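Local coordinates for protein dihydropteroate synthase (Xanthomonas albilineans, PDB 6OFW) that probably condenses para-aminobenzoate with 6-hydroxymethyl-7,8-dihydropterin diphosphate to give 7,8-dihydropteroate, a precursor of folate, on a TIM-barrel scaffold, at residues B[25-30]-B[261-266]; B[98-103]-B[114-119]; B[122-127]-B[141-146]. All coordinates share one frame; numbering follows the deposited sequence.

In the fold
All three contacts involve one parallel eight-stranded sheet, the barrel of a TIM-barrel enzyme, and all touch the bound pteroic acid. Contact 1 pairs the first barrel strand, 21-27, with the last, 259-262, where the barrel closes; contacts 2 and 3 fall between its segments in sequence. Contact 2 (strands 98-101 and 118-121) precedes contact 3, which sets the loop after strand 118-121 against strand 141-144. The centres lie about 14 Å (1 and 2), 13 Å (2 and 3) and 20 Å (1 and 3) apart, the last across the chain's centre. A long, weak ion pair, Arg261 NH2 with Asp101 OD2, links contacts 1 and 2; Ile119 O meets Val142 N between 2 and 3.

Contact 1 (B[25-30]-B[261-266]); sequences IVNVTP and RVHDVA. With 22D (4-{[(2-amino-4-oxo-3,4-dihydropteridin-6-yl)methyl]amino}benzoic acid), chain E; SO4 (sulfate ion), chain F.
Ile25 and His263 have the closest CA atoms of the pair, 5.3 Å apart, and one backbone bond joins the segments there, from Ile25 N to Val262 O (3.0 Å), where strands 21-27 and 259-262 run parallel in the barrel wall. The side chain of Ile25 fills the angle between two polar groups. Its CD1 sits 3.6 Å from the centroid of the His263 ring, only 8° off the ring normal, a CH-pi contact over the face. CG1 of the same residue lies 3.6 Å above the centre of the Arg261 guanidinium, whose opposite face carries N8 of the ligand's pterin. The extended chain of Arg261, with CG opposite the backbone N (chi1 -172°), carries the guanidinium in between Ile25 and the pterin. The guanidinium edge is turned to the sulfate: NH1 gives a bond to O2, and NH2 a nearly straight one to O1 (170° at the hydrogen). His263 NE2 meets sulfate O3 at 2.8 Å, in the plane of its ring, and Asn27 ND2 donates to the same O3 at 2.9 Å, with a weaker bond to O1. Water 1 links Asn27 OD1 to Arg261 NH2. Outside the segments Asp61 pairs with Arg261 NE and Ser224 bonds His263 ND1, which helps to fix both groups. Three side chains thus converge on one anion, and the sulfate, probably from the crystallisation liquor, is consistent with a site for a phosphate of the diphosphate substrate beside the pterin that lies over the Arg261 guanidinium.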
loop_
_atom_site.group_PDB
_atom_site.type_symbol
_atom_site.label_atom_id
_atom_site.label_comp_id
_atom_site.label_asym_id
_atom_site.label_seq_id
_atom_site.Cartn_x
_atom_site.Cartn_y
_atom_site.Cartn_z
ATOM N N ILE B 25 14.513 -8.734 -4.352
ATOM C CA ILE B 25 15.305 -8.620 -5.583
ATOM C C ILE B 25 16.764 -8.328 -5.283
ATOM O O ILE B 25 17.070 -7.285 -4.729
ATOM C CB ILE B 25 14.704 -7.536 -6.531
ATOM C CG1 ILE B 25 13.301 -7.964 -7.021
ATOM C CG2 ILE B 25 15.656 -7.269 -7.731
ATOM C CD1 ILE B 25 12.443 -6.844 -7.665
ATOM N N VAL B 26 17.667 -9.201 -5.730
ATOM C CA VAL B 26 19.104 -8.970 -5.556
ATOM C C VAL B 26 19.733 -8.942 -6.954
ATOM O O VAL B 26 19.947 -9.991 -7.560
ATOM C CB VAL B 26 19.768 -10.010 -4.614
ATOM C CG1 VAL B 26 21.267 -9.728 -4.471
ATOM C CG2 VAL B 26 19.074 -10.045 -3.247
ATOM N N ASN B 27 20.002 -7.748 -7.476
ATOM C CA ASN B 27 20.579 -7.602 -8.807
ATOM C C ASN B 27 22.072 -7.491 -8.717
ATOM O O ASN B 27 22.580 -6.592 -8.040
ATOM C CB ASN B 27 19.972 -6.396 -9.541
ATOM C CG ASN B 27 18.548 -6.624 -10.006
ATOM O OD1 ASN B 27 18.111 -7.746 -10.266
ATOM N ND2 ASN B 27 17.791 -5.562 -10.126
ATOM N N VAL B 28 22.784 -8.395 -9.402
ATOM C CA VAL B 28 24.245 -8.423 -9.380
ATOM C C VAL B 28 24.786 -7.788 -10.665
ATOM O O VAL B 28 25.205 -8.491 -11.571
ATOM C CB VAL B 28 24.828 -9.844 -9.142
ATOM C CG1 VAL B 28 26.296 -9.754 -8.695
ATOM C CG2 VAL B 28 23.996 -10.635 -8.133
ATOM N N THR B 29 24.690 -6.476 -10.782
ATOM C CA THR B 29 25.216 -5.773 -11.962
ATOM C C THR B 29 25.929 -4.527 -11.465
ATOM O O THR B 29 25.404 -3.885 -10.555
ATOM C CB THR B 29 24.106 -5.376 -12.969
ATOM O OG1 THR B 29 23.167 -4.496 -12.338
ATOM C CG2 THR B 29 23.402 -6.568 -13.604
ATOM N N PRO B 30 27.102 -4.147 -12.036
ATOM C CA PRO B 30 27.780 -2.910 -11.580
ATOM C C PRO B 30 26.855 -1.692 -11.506
ATOM O O PRO B 30 26.890 -0.959 -10.510
ATOM C CB PRO B 30 28.887 -2.709 -12.620
ATOM C CG PRO B 30 29.171 -4.080 -13.130
ATOM C CD PRO B 30 27.861 -4.815 -13.115
ATOM N N ARG B 261 7.580 -10.321 -5.955
ATOM C CA ARG B 261 8.984 -10.002 -6.285
ATOM C C ARG B 261 9.198 -8.501 -6.193
ATOM O O ARG B 261 8.745 -7.756 -7.074
ATOM C CB ARG B 261 9.336 -10.571 -7.684
ATOM C CG ARG B 261 10.808 -10.451 -8.005
ATOM C CD ARG B 261 11.184 -11.074 -9.340
ATOM N NE ARG B 261 12.610 -10.853 -9.608
ATOM C CZ ARG B 261 13.126 -9.742 -10.137
ATOM N NH1 ARG B 261 12.335 -8.744 -10.513
ATOM N NH2 ARG B 261 14.431 -9.633 -10.317
ATOM N N VAL B 262 9.848 -8.059 -5.109
ATOM C CA VAL B 262 9.946 -6.627 -4.796
ATOM C C VAL B 262 11.356 -6.119 -4.462
ATOM O O VAL B 262 12.188 -6.864 -3.969
ATOM C CB VAL B 262 8.946 -6.255 -3.640
ATOM C CG1 VAL B 262 7.560 -6.892 -3.854
ATOM C CG2 VAL B 262 9.482 -6.650 -2.268
ATOM N N HIS B 263 11.589 -4.813 -4.692
ATOM C CA HIS B 263 12.822 -4.135 -4.274
ATOM C C HIS B 263 12.617 -3.670 -2.820
ATOM O O HIS B 263 13.536 -3.750 -2.003
ATOM C CB HIS B 263 13.075 -2.882 -5.130
ATOM C CG HIS B 263 13.358 -3.176 -6.566
ATOM N ND1 HIS B 263 12.379 -3.069 -7.525
ATOM C CD2 HIS B 263 14.515 -3.553 -7.160
ATOM C CE1 HIS B 263 12.958 -3.394 -8.668
ATOM N NE2 HIS B 263 14.246 -3.680 -8.493
ATOM N N ASP B 264 11.388 -3.197 -2.508
ATOM C CA ASP B 264 11.035 -2.571 -1.236
ATOM C C ASP B 264 10.430 -3.563 -0.275
ATOM O O ASP B 264 9.216 -3.621 -0.047
ATOM C CB ASP B 264 10.158 -1.338 -1.480
ATOM C CG ASP B 264 10.806 -0.435 -2.506
ATOM O OD1 ASP B 264 11.737 0.328 -2.134
ATOM O OD2 ASP B 264 10.431 -0.523 -3.689
ATOM N N VAL B 265 11.328 -4.353 0.293
ATOM C CA VAL B 265 10.950 -5.463 1.158
ATOM C C VAL B 265 10.256 -5.004 2.440
ATOM O O VAL B 265 9.153 -5.483 2.691
ATOM C CB VAL B 265 12.136 -6.420 1.440
ATOM C CG1 VAL B 265 11.747 -7.480 2.476
ATOM C CG2 VAL B 265 12.610 -7.091 0.142
ATOM N N ALA B 266 10.887 -4.143 3.258
ATOM C CA ALA B 266 10.283 -3.729 4.570
ATOM C C ALA B 266 8.917 -3.104 4.387
ATOM O O ALA B 266 7.977 -3.442 5.119
ATOM C CB ALA B 266 11.204 -2.761 5.310
HETATM C C7 22D E . 13.233 -9.787 -13.806
HETATM N N8 22D E . 12.828 -11.093 -13.315
HETATM C C8A 22D E . 11.539 -11.381 -13.036
HETATM N N1 22D E . 11.245 -12.620 -12.553
HETATM C C2 22D E . 9.952 -12.913 -12.411
HETATM N N2 22D E . 9.594 -14.148 -12.068
HETATM N N3 22D E . 8.942 -12.013 -12.615
HETATM C C4 22D E . 9.115 -10.702 -13.002
HETATM O O4 22D E . 8.147 -9.962 -13.114
HETATM C C4A 22D E . 10.512 -10.357 -13.234
HETATM N N5 22D E . 10.849 -9.076 -13.626
HETATM C C6 22D E . 12.073 -8.821 -13.896
HETATM C C9 22D E . 12.485 -7.469 -14.412
HETATM N N10 22D E . 11.610 -7.176 -15.529
HETATM C CBX 22D E . 11.244 -5.916 -15.943
HETATM C CAR 22D E . 10.312 -5.775 -16.970
HETATM C CAT 22D E . 9.776 -4.533 -17.257
HETATM C CAQ 22D E . 11.711 -4.781 -15.283
HETATM C CAS 22D E . 11.189 -3.538 -15.587
HETATM C CBY 22D E . 10.189 -3.401 -16.551
HETATM C CBV 22D E . 9.468 -2.117 -16.686
HETATM O OAJ 22D E . 8.388 -2.160 -17.417
HETATM O OXT 22D E . 9.879 -1.104 -16.150
HETATM S S SO4 F . 14.546 -5.702 -11.755
HETATM O O1 SO4 F . 15.260 -6.979 -11.547
HETATM O O2 SO4 F . 13.179 -5.897 -11.399
HETATM O O3 SO4 F . 15.152 -4.661 -10.955
HETATM O O4 SO4 F . 14.645 -5.349 -13.161
HETATM O O HOH W 1 17.001 -10.572 -9.594
#

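Contact 2 (B[98-103]-B[114-119]); sequences LSVDTF and AGAGMI. With 22D (4-{[(2-amino-4-oxo-3,4-dihydropteridin-6-yl)methyl]amino}benzoic acid), chain E.
Ser99 pairs with Met118 and Val100 with Ile119 as parallel bridges between the two strands of a beta-alpha-beta crossover whose connecting helix is 105-114, in the TIM barrel. The carbonyl of Leu98 is served twice: Gly117 N donates to Leu98 O at 2.7 Å, while Met118 N also reaches that O, but weakly. One step further, Val100 N gives its hydrogen to Met118 O at 2.9 Å, with an angle of 160°; the same Met118 O is touched by Ser99 CA at 3.3 Å in a CA-H...O contact. Further along strand 118-121 the backbones of Val100 and Thr102 bond Asn120, and on the other edge of strand 98-101 Ser99 is bonded to Leu60 and Ile62, and Asp101 to Ile62. At the end of helix 105-114, Gly115 has a positive phi (129°) and closes a Schellman motif, turning the chain toward the second strand.

The hydroxyls of Ser99 and Thr102 are satisfied outside the two segments. Ser99 OG bonds Asp61 OD1, and its CB and OG lie against the side chain of Met118, whose chain is bent at its last torsion. Thr102 OG1 is held by Glu79 and by Lys104 N. On the other face of the sheet Val100 and Ile119 lie side by side and point the same way. Val100 CG1, placed between the backbone N and the carbonyl carbon (chi1 61°), packs against both Ile119 CG1 and Ala116 CB, and helix 105-114 covers this layer through Ala111 and Met108. Asp101, the last residue of its strand, turns from this pairing to the pterin, where its OD2 approaches N8 of the ligand to 2.8 Å.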
loop_
_atom_site.group_PDB
_atom_site.type_symbol
_atom_site.label_atom_id
_atom_site.label_comp_id
_atom_site.label_asym_id
_atom_site.label_seq_id
_atom_site.Cartn_x
_atom_site.Cartn_y
_atom_site.Cartn_z
ATOM N N LEU B 98 17.038 -19.400 -1.713
ATOM C CA LEU B 98 17.638 -18.541 -2.713
ATOM C C LEU B 98 17.181 -18.943 -4.089
ATOM O O LEU B 98 17.193 -20.111 -4.446
ATOM C CB LEU B 98 19.188 -18.530 -2.617
ATOM C CG LEU B 98 19.842 -18.230 -1.248
ATOM C CD1 LEU B 98 21.356 -18.267 -1.356
ATOM C CD2 LEU B 98 19.440 -16.833 -0.721
ATOM N N SER B 99 16.711 -17.980 -4.846
ATOM C CA SER B 99 16.277 -18.203 -6.203
ATOM C C SER B 99 17.325 -17.643 -7.142
ATOM O O SER B 99 17.923 -16.614 -6.852
ATOM C CB SER B 99 14.953 -17.495 -6.450
ATOM O OG SER B 99 14.637 -17.506 -7.833
ATOM N N VAL B 100 17.521 -18.300 -8.283
ATOM C CA VAL B 100 18.409 -17.785 -9.317
ATOM C C VAL B 100 17.556 -17.332 -10.482
ATOM O O VAL B 100 16.732 -18.091 -11.011
ATOM C CB VAL B 100 19.589 -18.713 -9.696
ATOM C CG1 VAL B 100 19.104 -20.044 -10.253
ATOM C CG2 VAL B 100 20.548 -18.020 -10.650
ATOM N N ASP B 101 17.705 -16.077 -10.845
ATOM C CA ASP B 101 16.939 -15.496 -11.937
ATOM C C ASP B 101 17.759 -15.668 -13.211
ATOM O O ASP B 101 18.669 -14.871 -13.481
ATOM C CB ASP B 101 16.652 -14.027 -11.650
ATOM C CG ASP B 101 15.597 -13.376 -12.523
ATOM O OD1 ASP B 101 15.457 -13.779 -13.684
ATOM O OD2 ASP B 101 14.926 -12.448 -12.043
ATOM N N THR B 102 17.470 -16.740 -13.970
ATOM C CA THR B 102 18.199 -17.065 -15.203
ATOM C C THR B 102 17.361 -17.908 -16.134
ATOM O O THR B 102 16.476 -18.628 -15.663
ATOM C CB THR B 102 19.543 -17.767 -14.875
ATOM O OG1 THR B 102 20.333 -17.860 -16.065
ATOM C CG2 THR B 102 19.375 -19.147 -14.211
ATOM N N PHE B 103 17.631 -17.808 -17.456
ATOM C CA PHE B 103 16.990 -18.631 -18.480
ATOM C C PHE B 103 17.999 -19.643 -19.052
ATOM O O PHE B 103 17.618 -20.504 -19.835
ATOM C CB PHE B 103 16.359 -17.778 -19.603
ATOM C CG PHE B 103 17.272 -16.876 -20.394
ATOM C CD1 PHE B 103 17.970 -17.359 -21.503
ATOM C CD2 PHE B 103 17.352 -15.518 -20.105
ATOM C CE1 PHE B 103 18.787 -16.510 -22.266
ATOM C CE2 PHE B 103 18.154 -14.667 -20.879
ATOM C CZ PHE B 103 18.884 -15.174 -21.936
ATOM N N ALA B 114 25.920 -24.273 -6.393
ATOM C CA ALA B 114 26.449 -23.260 -5.468
ATOM C C ALA B 114 25.574 -23.007 -4.235
ATOM O O ALA B 114 26.036 -22.361 -3.295
ATOM C CB ALA B 114 26.701 -21.956 -6.223
ATOM N N GLY B 115 24.330 -23.481 -4.247
ATOM C CA GLY B 115 23.414 -23.297 -3.124
ATOM C C GLY B 115 22.032 -22.743 -3.431
ATOM O O GLY B 115 21.202 -22.645 -2.524
ATOM N N ALA B 116 21.751 -22.369 -4.688
ATOM C CA ALA B 116 20.422 -21.884 -5.073
ATOM C C ALA B 116 19.402 -22.990 -4.866
ATOM O O ALA B 116 19.690 -24.150 -5.157
ATOM C CB ALA B 116 20.409 -21.430 -6.532
ATOM N N GLY B 117 18.236 -22.626 -4.350
ATOM C CA GLY B 117 17.143 -23.550 -4.083
ATOM C C GLY B 117 15.939 -23.427 -4.981
ATOM O O GLY B 117 14.988 -24.198 -4.838
ATOM N N MET B 118 15.958 -22.488 -5.933
ATOM C CA MET B 118 14.829 -22.281 -6.837
ATOM C C MET B 118 15.349 -21.658 -8.113
ATOM O O MET B 118 16.332 -20.913 -8.080
ATOM C CB MET B 118 13.804 -21.328 -6.147
ATOM C CG MET B 118 12.651 -20.841 -7.042
ATOM S SD MET B 118 11.510 -19.680 -6.221
ATOM C CE MET B 118 10.895 -20.696 -4.951
ATOM N N ILE B 119 14.670 -21.923 -9.224
ATOM C CA ILE B 119 15.008 -21.326 -10.518
ATOM C C ILE B 119 13.868 -20.410 -10.924
ATOM O O ILE B 119 12.704 -20.833 -10.999
ATOM C CB ILE B 119 15.323 -22.385 -11.619
ATOM C CG1 ILE B 119 16.598 -23.187 -11.251
ATOM C CG2 ILE B 119 15.496 -21.709 -12.999
ATOM C CD1 ILE B 119 16.637 -24.547 -11.796
HETATM C C7 22D E . 13.233 -9.787 -13.806
HETATM N N8 22D E . 12.828 -11.093 -13.315
HETATM C C8A 22D E . 11.539 -11.381 -13.036
HETATM N N1 22D E . 11.245 -12.620 -12.553
HETATM C C2 22D E . 9.952 -12.913 -12.411
HETATM N N2 22D E . 9.594 -14.148 -12.068
HETATM N N3 22D E . 8.942 -12.013 -12.615
HETATM C C4 22D E . 9.115 -10.702 -13.002
HETATM O O4 22D E . 8.147 -9.962 -13.114
HETATM C C4A 22D E . 10.512 -10.357 -13.234
HETATM N N5 22D E . 10.849 -9.076 -13.626
HETATM C C6 22D E . 12.073 -8.821 -13.896
HETATM C C9 22D E . 12.485 -7.469 -14.412
HETATM N N10 22D E . 11.610 -7.176 -15.529
HETATM C CBX 22D E . 11.244 -5.916 -15.943
HETATM C CAR 22D E . 10.312 -5.775 -16.970
HETATM C CAT 22D E . 9.776 -4.533 -17.257
HETATM C CAQ 22D E . 11.711 -4.781 -15.283
HETATM C CAS 22D E . 11.189 -3.538 -15.587
HETATM C CBY 22D E . 10.189 -3.401 -16.551
HETATM C CBV 22D E . 9.468 -2.117 -16.686
HETATM O OAJ 22D E . 8.388 -2.160 -17.417
HETATM O OXT 22D E . 9.879 -1.104 -16.150
#

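Contact 3 (B[122-127]-B[141-146]); sequences VQALRQ and VVLMHM. With 22D (4-{[(2-amino-4-oxo-3,4-dihydropteridin-6-yl)methyl]amino}benzoic acid), chain E.
Leu125 and Val141 reach toward each other tip to tip, Leu125 CD2 lying 3.9 Å from Val141 CG2, while Leu125 CD1 meets Leu143 CD2 at the same separation. Ala124 CB packs against Leu143 CB, and helix 130-137 closes on Leu125 from outside through Leu131 and Val134. Beyond this, Val122 lies alongside Met144, its CB 3.7 Å from Met144 CE; the bend at the end of the Met144 chain (chi3 78°) brings CE back to Val122, while SD is 3.5 Å from N3 of the pterin. The loop after strand 118-121 of the TIM barrel thus folds over strand 141-144, its type I' turn from Gln123 to Arg126 closed by a bond from Arg126 N to Gln123 O. Arg126 NE grips that same oxygen from the opposite face of its plane, at 3.1 Å. Met146 SD stands 3.4 Å from Gln123 OE1. At the rim Arg126 NH2 donates to Met146 O (2.9 Å, 133° at the hydrogen), tilted from the carbonyl plane. Water 2 takes a further hydrogen from NH2 and donates to Val122 O and Met144 O, and water 3 joins Arg126 NH1 to Met146 O.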
loop_
_atom_site.group_PDB
_atom_site.type_symbol
_atom_site.label_atom_id
_atom_site.label_comp_id
_atom_site.label_asym_id
_atom_site.label_seq_id
_atom_site.Cartn_x
_atom_site.Cartn_y
_atom_site.Cartn_z
ATOM N N VAL B 122 12.483 -16.436 -16.676
ATOM C CA VAL B 122 11.709 -15.526 -17.548
ATOM C C VAL B 122 11.262 -16.206 -18.858
ATOM O O VAL B 122 10.302 -15.761 -19.476
ATOM C CB VAL B 122 12.419 -14.173 -17.853
ATOM C CG1 VAL B 122 12.603 -13.341 -16.586
ATOM C CG2 VAL B 122 13.753 -14.368 -18.598
ATOM N N GLN B 123 11.990 -17.243 -19.293
ATOM C CA GLN B 123 11.699 -17.979 -20.527
ATOM C C GLN B 123 10.859 -19.238 -20.315
ATOM O O GLN B 123 10.593 -19.954 -21.282
ATOM C CB GLN B 123 13.004 -18.299 -21.267
ATOM C CG GLN B 123 13.548 -17.100 -22.047
ATOM C CD GLN B 123 12.772 -16.874 -23.319
ATOM O OE1 GLN B 123 12.047 -15.882 -23.465
ATOM N NE2 GLN B 123 12.888 -17.806 -24.262
ATOM N N ALA B 124 10.394 -19.487 -19.066
ATOM C CA ALA B 124 9.546 -20.638 -18.691
ATOM C C ALA B 124 10.071 -21.989 -19.263
ATOM O O ALA B 124 9.317 -22.779 -19.839
ATOM C CB ALA B 124 8.115 -20.390 -19.111
ATOM N N LEU B 125 11.393 -22.218 -19.116
ATOM C CA LEU B 125 12.124 -23.426 -19.559
ATOM C C LEU B 125 12.109 -23.653 -21.061
ATOM O O LEU B 125 12.241 -24.800 -21.515
ATOM C CB LEU B 125 11.648 -24.693 -18.796
ATOM C CG LEU B 125 11.634 -24.555 -17.269
ATOM C CD1 LEU B 125 11.087 -25.778 -16.615
ATOM C CD2 LEU B 125 13.013 -24.172 -16.730
ATOM N N ARG B 126 12.005 -22.576 -21.847
ATOM C CA ARG B 126 12.006 -22.687 -23.306
ATOM C C ARG B 126 13.417 -22.751 -23.912
ATOM O O ARG B 126 13.546 -23.149 -25.074
ATOM C CB ARG B 126 11.169 -21.577 -23.963
ATOM C CG ARG B 126 9.671 -21.807 -23.818
ATOM C CD ARG B 126 8.881 -20.733 -24.539
ATOM N NE ARG B 126 8.953 -19.426 -23.873
ATOM C CZ ARG B 126 8.627 -18.274 -24.453
ATOM N NH1 ARG B 126 8.197 -18.253 -25.709
ATOM N NH2 ARG B 126 8.725 -17.135 -23.781
ATOM N N GLN B 127 14.469 -22.359 -23.155
ATOM C CA GLN B 127 15.841 -22.473 -23.673
ATOM C C GLN B 127 16.211 -23.952 -23.811
ATOM O O GLN B 127 15.946 -24.731 -22.890
ATOM C CB GLN B 127 16.867 -21.818 -22.755
ATOM C CG GLN B 127 17.168 -20.374 -23.074
ATOM C CD GLN B 127 17.991 -20.172 -24.322
ATOM O OE1 GLN B 127 19.123 -20.652 -24.484
ATOM N NE2 GLN B 127 17.430 -19.429 -25.231
ATOM N N VAL B 141 10.519 -24.205 -9.638
ATOM C CA VAL B 141 10.788 -23.390 -10.830
ATOM C C VAL B 141 9.617 -22.467 -11.111
ATOM O O VAL B 141 8.463 -22.914 -11.119
ATOM C CB VAL B 141 11.151 -24.235 -12.085
ATOM C CG1 VAL B 141 10.074 -25.267 -12.425
ATOM C CG2 VAL B 141 11.460 -23.345 -13.300
ATOM N N VAL B 142 9.933 -21.183 -11.415
ATOM C CA VAL B 142 8.958 -20.181 -11.813
ATOM C C VAL B 142 8.867 -20.175 -13.325
ATOM O O VAL B 142 9.871 -19.925 -13.992
ATOM C CB VAL B 142 9.307 -18.750 -11.305
ATOM C CG1 VAL B 142 8.255 -17.737 -11.763
ATOM C CG2 VAL B 142 9.484 -18.723 -9.795
ATOM N N LEU B 143 7.645 -20.374 -13.847
ATOM C CA LEU B 143 7.319 -20.361 -15.263
ATOM C C LEU B 143 6.651 -19.022 -15.576
ATOM O O LEU B 143 5.492 -18.805 -15.228
ATOM C CB LEU B 143 6.393 -21.552 -15.618
ATOM C CG LEU B 143 6.885 -22.965 -15.284
ATOM C CD1 LEU B 143 5.832 -24.025 -15.678
ATOM C CD2 LEU B 143 8.208 -23.285 -15.977
ATOM N N MET B 144 7.419 -18.087 -16.147
ATOM C CA MET B 144 6.926 -16.753 -16.440
ATOM C C MET B 144 6.487 -16.606 -17.870
ATOM O O MET B 144 7.053 -17.260 -18.749
ATOM C CB MET B 144 8.024 -15.710 -16.156
ATOM C CG MET B 144 7.481 -14.295 -15.899
ATOM S SD MET B 144 8.793 -13.028 -15.972
ATOM C CE MET B 144 8.969 -12.873 -17.718
ATOM N N HIS B 145 5.555 -15.700 -18.106
ATOM C CA HIS B 145 5.120 -15.437 -19.485
ATOM C C HIS B 145 5.837 -14.209 -20.040
ATOM O O HIS B 145 5.799 -13.188 -19.430
ATOM C CB HIS B 145 3.639 -15.154 -19.563
ATOM C CG HIS B 145 3.238 -14.589 -20.879
ATOM N ND1 HIS B 145 3.296 -13.266 -21.147
ATOM C CD2 HIS B 145 2.738 -15.170 -21.982
ATOM C CE1 HIS B 145 2.872 -13.046 -22.356
ATOM N NE2 HIS B 145 2.541 -14.185 -22.896
ATOM N N MET B 146 6.466 -14.385 -21.190
ATOM C CA MET B 146 7.070 -13.279 -21.972
ATOM C C MET B 146 6.921 -13.637 -23.452
ATOM O O MET B 146 7.067 -14.783 -23.765
ATOM C CB MET B 146 8.491 -12.886 -21.544
ATOM C CG MET B 146 9.618 -13.796 -21.946
ATOM S SD MET B 146 11.270 -13.150 -21.553
ATOM C CE MET B 146 11.366 -11.750 -22.646
HETATM C C7 22D E . 13.233 -9.787 -13.806
HETATM N N8 22D E . 12.828 -11.093 -13.315
HETATM C C8A 22D E . 11.539 -11.381 -13.036
HETATM N N1 22D E . 11.245 -12.620 -12.553
HETATM C C2 22D E . 9.952 -12.913 -12.411
HETATM N N2 22D E . 9.594 -14.148 -12.068
HETATM N N3 22D E . 8.942 -12.013 -12.615
HETATM C C4 22D E . 9.115 -10.702 -13.002
HETATM O O4 22D E . 8.147 -9.962 -13.114
HETATM C C4A 22D E . 10.512 -10.357 -13.234
HETATM N N5 22D E . 10.849 -9.076 -13.626
HETATM C C6 22D E . 12.073 -8.821 -13.896
HETATM C C9 22D E . 12.485 -7.469 -14.412
HETATM N N10 22D E . 11.610 -7.176 -15.529
HETATM C CBX 22D E . 11.244 -5.916 -15.943
HETATM C CAR 22D E . 10.312 -5.775 -16.970
HETATM C CAT 22D E . 9.776 -4.533 -17.257
HETATM C CAQ 22D E . 11.711 -4.781 -15.283
HETATM C CAS 22D E . 11.189 -3.538 -15.587
HETATM C CBY 22D E . 10.189 -3.401 -16.551
HETATM C CBV 22D E . 9.468 -2.117 -16.686
HETATM O OAJ 22D E . 8.388 -2.160 -17.417
HETATM O OXT 22D E . 9.879 -1.104 -16.150
HETATM O O HOH W 2 8.490 -17.232 -20.984
HETATM O O HOH W 3 6.034 -16.366 -26.410
#